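PDB 6EIB: diguanylate cyclase from Vibrio cholerae serotype O1, which catalyses the conversion of two GTP molecules into the second messenger cyclic di-GMP, with release of diphosphate, and takes part in biofilm formation. Local coordinates for residues Ile117-Ser125 and Ala147-Tyr158; Ile44-Glu55 and Phe110-Tyr118. All blocks are in the same frame, centred on the assembly; numbering follows the deposited sequence. Where two conformers were deposited one is given.

Contact 1 (Ile117-Ser125 and Ala147-Tyr158); sequences IYLCAGVSS and AKRNGRNRCCIY. With EDO (1,2-ethanediol), chain I; SO4 (sulfate ion), chain G; SO4 (sulfate ion), chain E.
Ala121 and Val123 of strand 119-125 zip onto strand 154-157 in parallel, the two short axes 4.7 Å apart and running 5° from one another. The bonds alternate as a parallel ladder demands: Ala121 N gives to Arg154 O (3.0 Å) and Ala121 O takes Cys156 N, then Val123 N gives to Cys156 O and Val123 O takes Tyr158 N in a nearly straight bond. CA-H groups of Gly122 and Cys155 add weaker contacts to the same carbonyls. On one face of this ladder the methyl of Ala121 meets Cys155 SG at 3.6 Å; on the other, Cys120 turns SG beside its own backbone N (chi1 -71°) and lays it against the chain at Gly151-Arg154, while its CB touches Lys148 CG.

Before the ladder begins, Arg152 and Asn153 both meet the ring of Tyr118 from the same side. The extended chain of Arg152 brings its guanidinium slantwise to the ring, the planes 28° apart, so that Tyr118 CE2 sits 3.5 Å above the centre of the guanidinium. Asn153 meets the ring obliquely, CG 3.7 Å from Tyr118 CD1. Its OD1 accepts from a water that also takes the N-H of Leu119, and from Arg102, so that oxygen is gripped twice. At the far end a second water joins Ser124 OG to Tyr158 O; Ser124 OG is also hydrogen-bonded to Arg139.

Two parallel neighbouring strands joined through helix 133-148 form a beta-alpha-beta crossover. In the mixed sheet of this GGDEF domain strand 154-157 is the edge strand, and 119-125 separates it from strand 31-38, which carries the probable magnesium ligands Asp37 and Ile38.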
# COMPACT_ATOMS: atom_id res chain seq x y z
N ILE A 117 -12.35 10.43 -2.39
CA ILE A 117 -11.41 9.67 -3.21
C ILE A 117 -11.23 8.29 -2.57
O ILE A 117 -11.25 8.17 -1.34
CB ILE A 117 -10.05 10.41 -3.33
CG1 ILE A 117 -10.29 11.86 -3.73
CG2 ILE A 117 -9.11 9.75 -4.36
CD1 ILE A 117 -9.01 12.69 -3.80
N TYR A 118 -11.00 7.27 -3.39
CA TYR A 118 -10.99 5.89 -2.94
C TYR A 118 -9.69 5.18 -3.39
O TYR A 118 -8.99 5.66 -4.28
CB TYR A 118 -12.24 5.14 -3.48
CG TYR A 118 -13.55 5.82 -3.14
CD1 TYR A 118 -14.20 5.54 -1.94
CD2 TYR A 118 -14.11 6.78 -3.99
CE1 TYR A 118 -15.40 6.18 -1.60
CE2 TYR A 118 -15.33 7.45 -3.62
CZ TYR A 118 -15.94 7.13 -2.44
OH TYR A 118 -17.12 7.73 -2.04
N LEU A 119 -9.39 4.04 -2.78
CA LEU A 119 -8.21 3.28 -3.17
C LEU A 119 -8.56 1.81 -3.15
O LEU A 119 -9.60 1.44 -2.60
CB LEU A 119 -7.03 3.61 -2.21
CG LEU A 119 -7.12 3.29 -0.71
CD1 LEU A 119 -6.79 1.82 -0.42
CD2 LEU A 119 -6.17 4.21 0.06
N CYS A 120 -7.73 0.97 -3.77
CA CYS A 120 -7.88 -0.48 -3.63
C CYS A 120 -6.58 -0.97 -3.05
O CYS A 120 -5.57 -0.29 -3.18
CB CYS A 120 -8.15 -1.19 -4.96
SG CYS A 120 -9.83 -0.84 -5.59
N ALA A 121 -6.59 -2.16 -2.46
CA ALA A 121 -5.37 -2.68 -1.86
C ALA A 121 -5.32 -4.17 -2.07
O ALA A 121 -6.36 -4.85 -2.08
CB ALA A 121 -5.30 -2.34 -0.32
N GLY A 122 -4.11 -4.69 -2.28
CA GLY A 122 -3.94 -6.13 -2.32
C GLY A 122 -2.91 -6.46 -1.24
O GLY A 122 -1.97 -5.68 -1.03
N VAL A 123 -3.06 -7.60 -0.60
CA VAL A 123 -2.19 -7.98 0.53
C VAL A 123 -1.59 -9.38 0.40
O VAL A 123 -2.27 -10.35 0.06
CB VAL A 123 -2.96 -7.95 1.85
CG1 VAL A 123 -2.00 -8.16 3.02
CG2 VAL A 123 -3.73 -6.63 1.98
N SER A 124 -0.30 -9.53 0.70
CA SER A 124 0.23 -10.86 0.78
C SER A 124 1.34 -10.83 1.80
O SER A 124 1.55 -9.81 2.47
CB SER A 124 0.76 -11.36 -0.58
OG SER A 124 0.98 -12.78 -0.56
N SER A 125 2.06 -11.94 1.89
CA SER A 125 3.18 -12.00 2.80
C SER A 125 4.20 -13.05 2.35
O SER A 125 3.92 -13.87 1.47
CB SER A 125 2.69 -12.31 4.21
OG SER A 125 2.18 -13.62 4.27
N ALA A 147 -8.84 -7.23 -6.53
CA ALA A 147 -9.72 -6.28 -5.82
C ALA A 147 -10.40 -5.31 -6.80
O ALA A 147 -11.61 -5.08 -6.76
CB ALA A 147 -8.91 -5.51 -4.77
N LYS A 148 -9.60 -4.76 -7.71
CA LYS A 148 -10.07 -3.80 -8.70
C LYS A 148 -11.13 -4.36 -9.66
O LYS A 148 -11.89 -3.59 -10.25
CB LYS A 148 -8.87 -3.28 -9.49
CG LYS A 148 -7.95 -2.41 -8.66
CD LYS A 148 -6.67 -2.07 -9.44
CE LYS A 148 -6.92 -1.10 -10.56
NZ LYS A 148 -7.12 0.25 -9.97
N ARG A 149 -11.21 -5.68 -9.81
CA ARG A 149 -12.21 -6.26 -10.71
C ARG A 149 -13.64 -5.96 -10.23
O ARG A 149 -14.58 -6.04 -11.03
CB ARG A 149 -12.07 -7.79 -10.82
CG ARG A 149 -10.82 -8.31 -11.48
CD ARG A 149 -10.48 -7.66 -12.77
NE ARG A 149 -11.19 -8.25 -13.89
CZ ARG A 149 -11.09 -7.85 -15.16
NH1 ARG A 149 -10.31 -6.83 -15.50
NH2 ARG A 149 -11.81 -8.45 -16.09
N ASN A 150 -13.80 -5.69 -8.93
CA ASN A 150 -15.14 -5.47 -8.37
C ASN A 150 -15.47 -4.01 -8.16
O ASN A 150 -16.49 -3.65 -7.58
CB ASN A 150 -15.26 -6.26 -7.06
CG ASN A 150 -15.36 -7.74 -7.32
OD1 ASN A 150 -16.42 -8.27 -7.62
ND2 ASN A 150 -14.23 -8.42 -7.23
N GLY A 151 -14.59 -3.15 -8.66
CA GLY A 151 -14.78 -1.72 -8.62
C GLY A 151 -13.74 -0.96 -7.83
O GLY A 151 -12.67 -1.48 -7.48
N ARG A 152 -14.10 0.26 -7.46
CA ARG A 152 -13.17 1.09 -6.72
C ARG A 152 -13.42 0.74 -5.27
O ARG A 152 -14.37 0.02 -4.99
CB ARG A 152 -13.41 2.59 -6.99
CG ARG A 152 -14.79 3.06 -6.55
CD ARG A 152 -15.07 4.53 -6.83
NE ARG A 152 -16.35 4.89 -6.20
CZ ARG A 152 -16.97 6.05 -6.35
NH1 ARG A 152 -16.44 7.01 -7.11
NH2 ARG A 152 -18.13 6.25 -5.73
N ASN A 153 -12.55 1.18 -4.37
CA ASN A 153 -12.80 1.01 -2.93
C ASN A 153 -12.97 -0.47 -2.52
O ASN A 153 -14.02 -0.85 -1.99
CB ASN A 153 -14.03 1.82 -2.50
CG ASN A 153 -14.12 1.96 -0.99
OD1 ASN A 153 -13.08 1.99 -0.30
ND2 ASN A 153 -15.35 2.14 -0.47
N ARG A 154 -11.92 -1.28 -2.79
CA ARG A 154 -11.92 -2.73 -2.53
C ARG A 154 -10.55 -3.23 -2.02
O ARG A 154 -9.52 -2.75 -2.45
CB ARG A 154 -12.26 -3.52 -3.80
CG ARG A 154 -13.69 -3.25 -4.39
CD ARG A 154 -14.77 -3.80 -3.46
NE ARG A 154 -16.10 -3.83 -4.07
CZ ARG A 154 -16.95 -2.80 -4.04
NH1 ARG A 154 -16.60 -1.67 -3.42
NH2 ARG A 154 -18.13 -2.91 -4.61
N CYS A 155 -10.59 -4.23 -1.16
CA CYS A 155 -9.38 -4.84 -0.62
C CYS A 155 -9.42 -6.34 -0.80
O CYS A 155 -10.48 -6.96 -0.62
CB CYS A 155 -9.21 -4.51 0.86
SG CYS A 155 -8.55 -2.89 1.13
N CYS A 156 -8.28 -6.94 -1.15
CA CYS A 156 -8.21 -8.39 -1.32
C CYS A 156 -6.93 -8.97 -0.72
O CYS A 156 -5.86 -8.39 -0.85
CB CYS A 156 -8.30 -8.79 -2.79
SG CYS A 156 -9.98 -8.92 -3.43
N ILE A 157 -7.04 -10.13 -0.10
CA ILE A 157 -5.84 -10.84 0.32
C ILE A 157 -5.53 -11.91 -0.74
O ILE A 157 -6.43 -12.54 -1.29
CB ILE A 157 -6.02 -11.47 1.69
CG1 ILE A 157 -4.72 -12.08 2.20
CG2 ILE A 157 -7.08 -12.52 1.65
CD1 ILE A 157 -4.85 -12.42 3.66
N TYR A 158 -4.26 -12.07 -1.10
CA TYR A 158 -3.95 -13.12 -2.09
C TYR A 158 -4.18 -14.52 -1.56
O TYR A 158 -3.68 -14.87 -0.49
CB TYR A 158 -2.52 -13.00 -2.58
CG TYR A 158 -2.15 -14.09 -3.57
CD1 TYR A 158 -1.66 -15.32 -3.13
CD2 TYR A 158 -2.31 -13.90 -4.93
CE1 TYR A 158 -1.32 -16.32 -4.01
CE2 TYR A 158 -1.98 -14.90 -5.83
CZ TYR A 158 -1.49 -16.11 -5.36
OH TYR A 158 -1.15 -17.12 -6.24
C1 EDO I . -18.04 2.52 -2.53
O1 EDO I . -16.88 3.14 -1.99
C2 EDO I . -18.51 3.41 -3.66
O2 EDO I . -17.55 3.32 -4.73
S SO4 G . -0.86 -18.14 -9.56
O1 SO4 G . -0.80 -16.76 -9.11
O2 SO4 G . -2.23 -18.62 -9.43
O3 SO4 G . -0.48 -18.22 -10.97
O4 SO4 G . 0.04 -18.94 -8.73
S SO4 E . 1.95 -15.24 7.79
O1 SO4 E . 2.61 -14.39 6.80
O2 SO4 E . 0.97 -14.46 8.52
O3 SO4 E . 1.30 -16.37 7.14
O4 SO4 E . 2.95 -15.72 8.78
O HOH W 1 -11.22 3.76 -0.27
O HOH W 2 -1.05 -14.13 0.88

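Contact 2 (Ile44-Glu55 and Phe110-Tyr118). With EDO (1,2-ethanediol), chain K.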
# COMPACT_ATOMS: atom_id res chain seq x y z
N ILE A 44 -8.57 12.93 -10.86
CA ILE A 44 -8.33 13.95 -9.82
C ILE A 44 -7.34 15.02 -10.30
O ILE A 44 -7.57 16.22 -10.10
CB ILE A 44 -7.83 13.32 -8.52
CG1 ILE A 44 -8.95 12.51 -7.86
CG2 ILE A 44 -7.34 14.41 -7.56
CD1 ILE A 44 -10.19 13.36 -7.44
N ASN A 45 -6.25 14.61 -10.95
CA ASN A 45 -5.29 15.59 -11.45
C ASN A 45 -5.85 16.40 -12.62
O ASN A 45 -5.64 17.61 -12.68
CB ASN A 45 -3.98 14.89 -11.85
CG ASN A 45 -3.14 14.48 -10.64
OD1 ASN A 45 -2.32 15.25 -10.14
ND2 ASN A 45 -3.39 13.28 -10.13
N ASP A 46 -6.61 15.75 -13.50
CA ASP A 46 -7.23 16.45 -14.64
C ASP A 46 -8.18 17.54 -14.17
O ASP A 46 -8.20 18.62 -14.74
CB ASP A 46 -8.00 15.46 -15.51
CG ASP A 46 -7.10 14.54 -16.28
OD1 ASP A 46 -5.87 14.81 -16.35
OD2 ASP A 46 -7.61 13.49 -16.73
N GLN A 47 -8.92 17.27 -13.10
CA GLN A 47 -9.96 18.19 -12.65
C GLN A 47 -9.47 19.21 -11.62
O GLN A 47 -9.93 20.35 -11.60
CB GLN A 47 -11.13 17.41 -12.02
CG GLN A 47 -12.26 18.32 -11.50
CD GLN A 47 -13.34 17.58 -10.73
OE1 GLN A 47 -13.25 16.36 -10.52
NE2 GLN A 47 -14.38 18.30 -10.32
N PHE A 48 -8.46 18.85 -10.83
CA PHE A 48 -8.02 19.73 -9.76
C PHE A 48 -6.59 20.19 -9.91
O PHE A 48 -6.16 21.13 -9.24
CB PHE A 48 -8.17 19.03 -8.40
CG PHE A 48 -9.57 18.65 -8.07
CD1 PHE A 48 -10.43 19.56 -7.47
CD2 PHE A 48 -10.03 17.37 -8.36
CE1 PHE A 48 -11.73 19.20 -7.16
CE2 PHE A 48 -11.34 17.00 -8.07
CZ PHE A 48 -12.19 17.93 -7.47
N GLY A 49 -5.83 19.56 -10.80
CA GLY A 49 -4.47 19.99 -10.98
C GLY A 49 -3.47 19.21 -10.16
O GLY A 49 -3.82 18.53 -9.19
N HIS A 50 -2.22 19.30 -10.60
CA HIS A 50 -1.11 18.53 -10.06
C HIS A 50 -0.80 18.81 -8.59
O HIS A 50 -0.42 17.91 -7.84
CB HIS A 50 0.13 18.81 -10.91
CG HIS A 50 1.34 18.04 -10.51
ND1 HIS A 50 1.61 16.77 -10.99
CD2 HIS A 50 2.36 18.34 -9.67
CE1 HIS A 50 2.74 16.33 -10.46
NE2 HIS A 50 3.21 17.27 -9.66
N ASP A 51 -0.98 20.06 -8.16
CA ASP A 51 -0.67 20.38 -6.77
C ASP A 51 -1.67 19.73 -5.83
O ASP A 51 -1.30 19.26 -4.75
CB ASP A 51 -0.64 21.90 -6.56
CG ASP A 51 0.63 22.53 -7.08
OD1 ASP A 51 1.51 21.78 -7.54
OD2 ASP A 51 0.74 23.78 -7.03
N LYS A 52 -2.93 19.66 -6.26
CA LYS A 52 -3.96 19.04 -5.44
C LYS A 52 -3.86 17.52 -5.47
O LYS A 52 -4.08 16.86 -4.45
CB LYS A 52 -5.33 19.51 -5.91
CG LYS A 52 -5.68 20.79 -5.19
CD LYS A 52 -7.01 21.33 -5.59
CE LYS A 52 -7.20 22.72 -4.99
NZ LYS A 52 -8.59 23.18 -5.17
N GLY A 53 -3.51 16.97 -6.63
CA GLY A 53 -3.21 15.55 -6.73
C GLY A 53 -2.13 15.20 -5.73
O GLY A 53 -2.22 14.20 -5.02
N ASP A 54 -1.11 16.05 -5.66
CA ASP A 54 -0.03 15.87 -4.70
C ASP A 54 -0.47 15.93 -3.24
O ASP A 54 0.11 15.26 -2.39
CB ASP A 54 1.06 16.91 -4.97
CG ASP A 54 1.94 16.53 -6.14
OD1 ASP A 54 1.66 15.49 -6.78
OD2 ASP A 54 2.90 17.28 -6.45
N GLU A 55 -1.49 16.75 -2.94
CA GLU A 55 -2.01 16.81 -1.57
C GLU A 55 -2.63 15.50 -1.15
O GLU A 55 -2.54 15.11 0.02
CB GLU A 55 -3.05 17.93 -1.43
CG GLU A 55 -2.48 19.33 -1.44
CD GLU A 55 -3.56 20.41 -1.35
OE1 GLU A 55 -4.78 20.07 -1.37
OE2 GLU A 55 -3.19 21.60 -1.28
N PHE A 110 -12.07 15.91 0.58
CA PHE A 110 -10.94 16.60 -0.01
C PHE A 110 -11.36 17.90 -0.65
O PHE A 110 -12.34 17.91 -1.40
CB PHE A 110 -10.27 15.73 -1.10
CG PHE A 110 -9.40 14.63 -0.57
CD1 PHE A 110 -8.09 14.89 -0.19
CD2 PHE A 110 -9.88 13.33 -0.46
CE1 PHE A 110 -7.29 13.91 0.30
CE2 PHE A 110 -9.06 12.33 0.05
CZ PHE A 110 -7.76 12.62 0.41
N PHE A 111 -10.61 18.98 -0.43
CA PHE A 111 -10.79 20.21 -1.19
C PHE A 111 -12.11 20.92 -0.86
O PHE A 111 -12.98 20.35 -0.20
CB PHE A 111 -10.75 19.94 -2.70
CG PHE A 111 -9.67 18.96 -3.13
CD1 PHE A 111 -8.40 19.01 -2.58
CD2 PHE A 111 -9.96 17.99 -4.09
CE1 PHE A 111 -7.40 18.09 -2.99
CE2 PHE A 111 -8.98 17.07 -4.49
CZ PHE A 111 -7.71 17.14 -3.93
N GLU A 112 -12.19 22.18 -1.25
CA GLU A 112 -13.39 22.98 -1.03
C GLU A 112 -14.70 22.24 -1.32
O GLU A 112 -15.72 22.52 -0.68
CB GLU A 112 -13.33 24.27 -1.87
CG GLU A 112 -14.41 25.30 -1.51
CD GLU A 112 -15.74 25.03 -2.21
OE1 GLU A 112 -16.78 25.53 -1.72
OE2 GLU A 112 -15.75 24.32 -3.25
N GLN A 113 -14.71 21.32 -2.29
CA GLN A 113 -15.99 20.68 -2.56
C GLN A 113 -16.18 19.33 -1.89
O GLN A 113 -17.10 18.60 -2.26
CB GLN A 113 -16.23 20.57 -4.07
CG GLN A 113 -15.30 19.68 -4.85
CD GLN A 113 -15.56 19.86 -6.33
OE1 GLN A 113 -14.98 20.75 -6.96
NE2 GLN A 113 -16.46 19.05 -6.89
N ASN A 114 -15.35 19.01 -0.89
CA ASN A 114 -15.52 17.77 -0.15
C ASN A 114 -15.59 16.57 -1.08
O ASN A 114 -16.46 15.72 -0.97
CB ASN A 114 -16.76 17.81 0.72
CG ASN A 114 -16.69 18.89 1.76
OD1 ASN A 114 -15.65 19.09 2.39
ND2 ASN A 114 -17.79 19.63 1.93
N GLU A 115 -14.64 16.49 -1.99
CA GLU A 115 -14.55 15.39 -2.93
C GLU A 115 -14.12 14.12 -2.20
O GLU A 115 -13.23 14.18 -1.33
CB GLU A 115 -13.54 15.73 -4.02
CG GLU A 115 -13.36 14.67 -5.08
CD GLU A 115 -14.42 14.75 -6.17
OE1 GLU A 115 -15.32 15.62 -6.07
OE2 GLU A 115 -14.33 13.96 -7.14
N HIS A 116 -14.75 12.99 -2.51
CA HIS A 116 -14.30 11.74 -1.89
C HIS A 116 -13.47 10.93 -2.88
O HIS A 116 -13.79 10.85 -4.08
CB HIS A 116 -15.47 10.93 -1.34
CG HIS A 116 -16.05 11.51 -0.08
ND1 HIS A 116 -15.57 11.19 1.17
CD2 HIS A 116 -17.03 12.42 0.11
CE1 HIS A 116 -16.25 11.86 2.08
NE2 HIS A 116 -17.14 12.62 1.47
N ILE A 117 -12.35 10.43 -2.39
CA ILE A 117 -11.41 9.67 -3.21
C ILE A 117 -11.23 8.29 -2.57
O ILE A 117 -11.25 8.17 -1.34
CB ILE A 117 -10.05 10.41 -3.33
CG1 ILE A 117 -10.29 11.86 -3.73
CG2 ILE A 117 -9.11 9.75 -4.36
CD1 ILE A 117 -9.01 12.69 -3.80
N TYR A 118 -11.00 7.27 -3.39
CA TYR A 118 -10.99 5.89 -2.94
C TYR A 118 -9.69 5.18 -3.39
O TYR A 118 -8.99 5.66 -4.28
CB TYR A 118 -12.24 5.14 -3.48
CG TYR A 118 -13.55 5.82 -3.14
CD1 TYR A 118 -14.20 5.54 -1.94
CD2 TYR A 118 -14.11 6.78 -3.99
CE1 TYR A 118 -15.40 6.18 -1.60
CE2 TYR A 118 -15.33 7.45 -3.62
CZ TYR A 118 -15.94 7.13 -2.44
OH TYR A 118 -17.12 7.73 -2.04
C1 EDO K . -14.79 10.44 -8.31
O1 EDO K . -15.36 9.23 -7.78
C2 EDO K . -13.29 10.44 -8.05
O2 EDO K . -12.99 10.21 -6.66
O HOH W 3 -13.94 21.14 -9.92
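Phe48 and Phe111 both swing CG beside their own backbone N (chi1 -61° and -42°), which brings their rings together between the helices of 44-55 and the loop 110-118. The planes stand at 40°, neither stacked nor perpendicular, and the closest atoms are Phe48 CE1 and Phe111 CD2 at 3.7 Å. Phe111 is held on both faces: CB of Phe110 sits over the centre of one, and on the opposite face Lys52 CD makes a CH-pi contact, 4.2 Å from the ring centroid. The extended side chain of Glu55 brings OE1 to the ring edge, 3.7 Å from Phe111 CE1, where the positive rim of the ring would suit a carboxylate oxygen.

Gln113 OE1 approaches the edge of Phe48 in a similar way, 3.6 Å from CE1, and a water spans from this oxygen to Gln47 NE2. Deeper in, Ile44 and Ile117 meet tip to tip through their CD1 methyls at 3.9 Å. No direct hydrogen bond crosses the contact, so apolar packing carries most of it.

The loop keeps its own shape: a type I turn from Phe111 to Asn114 leads into a G1 beta bulge, in which Asn114 and Glu115 both face Phe110. Such a bulged turn, packed on helices 41-48 and 50-67, forms part of the connection between helix 91-107 and strand 119-125 of the GGDEF domain.

How the contacts relate
The two contacts illustrate how one chain segment can serve two neighbours in succession: their centres lie 21 Å apart, and they share Ile117 and Tyr118, consecutive residues that face different partners. Ile117 turns into contact 2, whereas Tyr118 turns into contact 1. The loop 110-118, packed on helices 41-48 and 50-67, runs on into strand 119-125 of the central sheet. Contact 1 borders the probable magnesium site, while contact 2 comes near it through Ile117. In contact 1 the side chain of Lys148 is about 4 Å from that of Asp37; in contact 2 that of Ile117 is about 4 Å from that of Ile38 and about 9 Å from that of Glu80, the predicted proton acceptor.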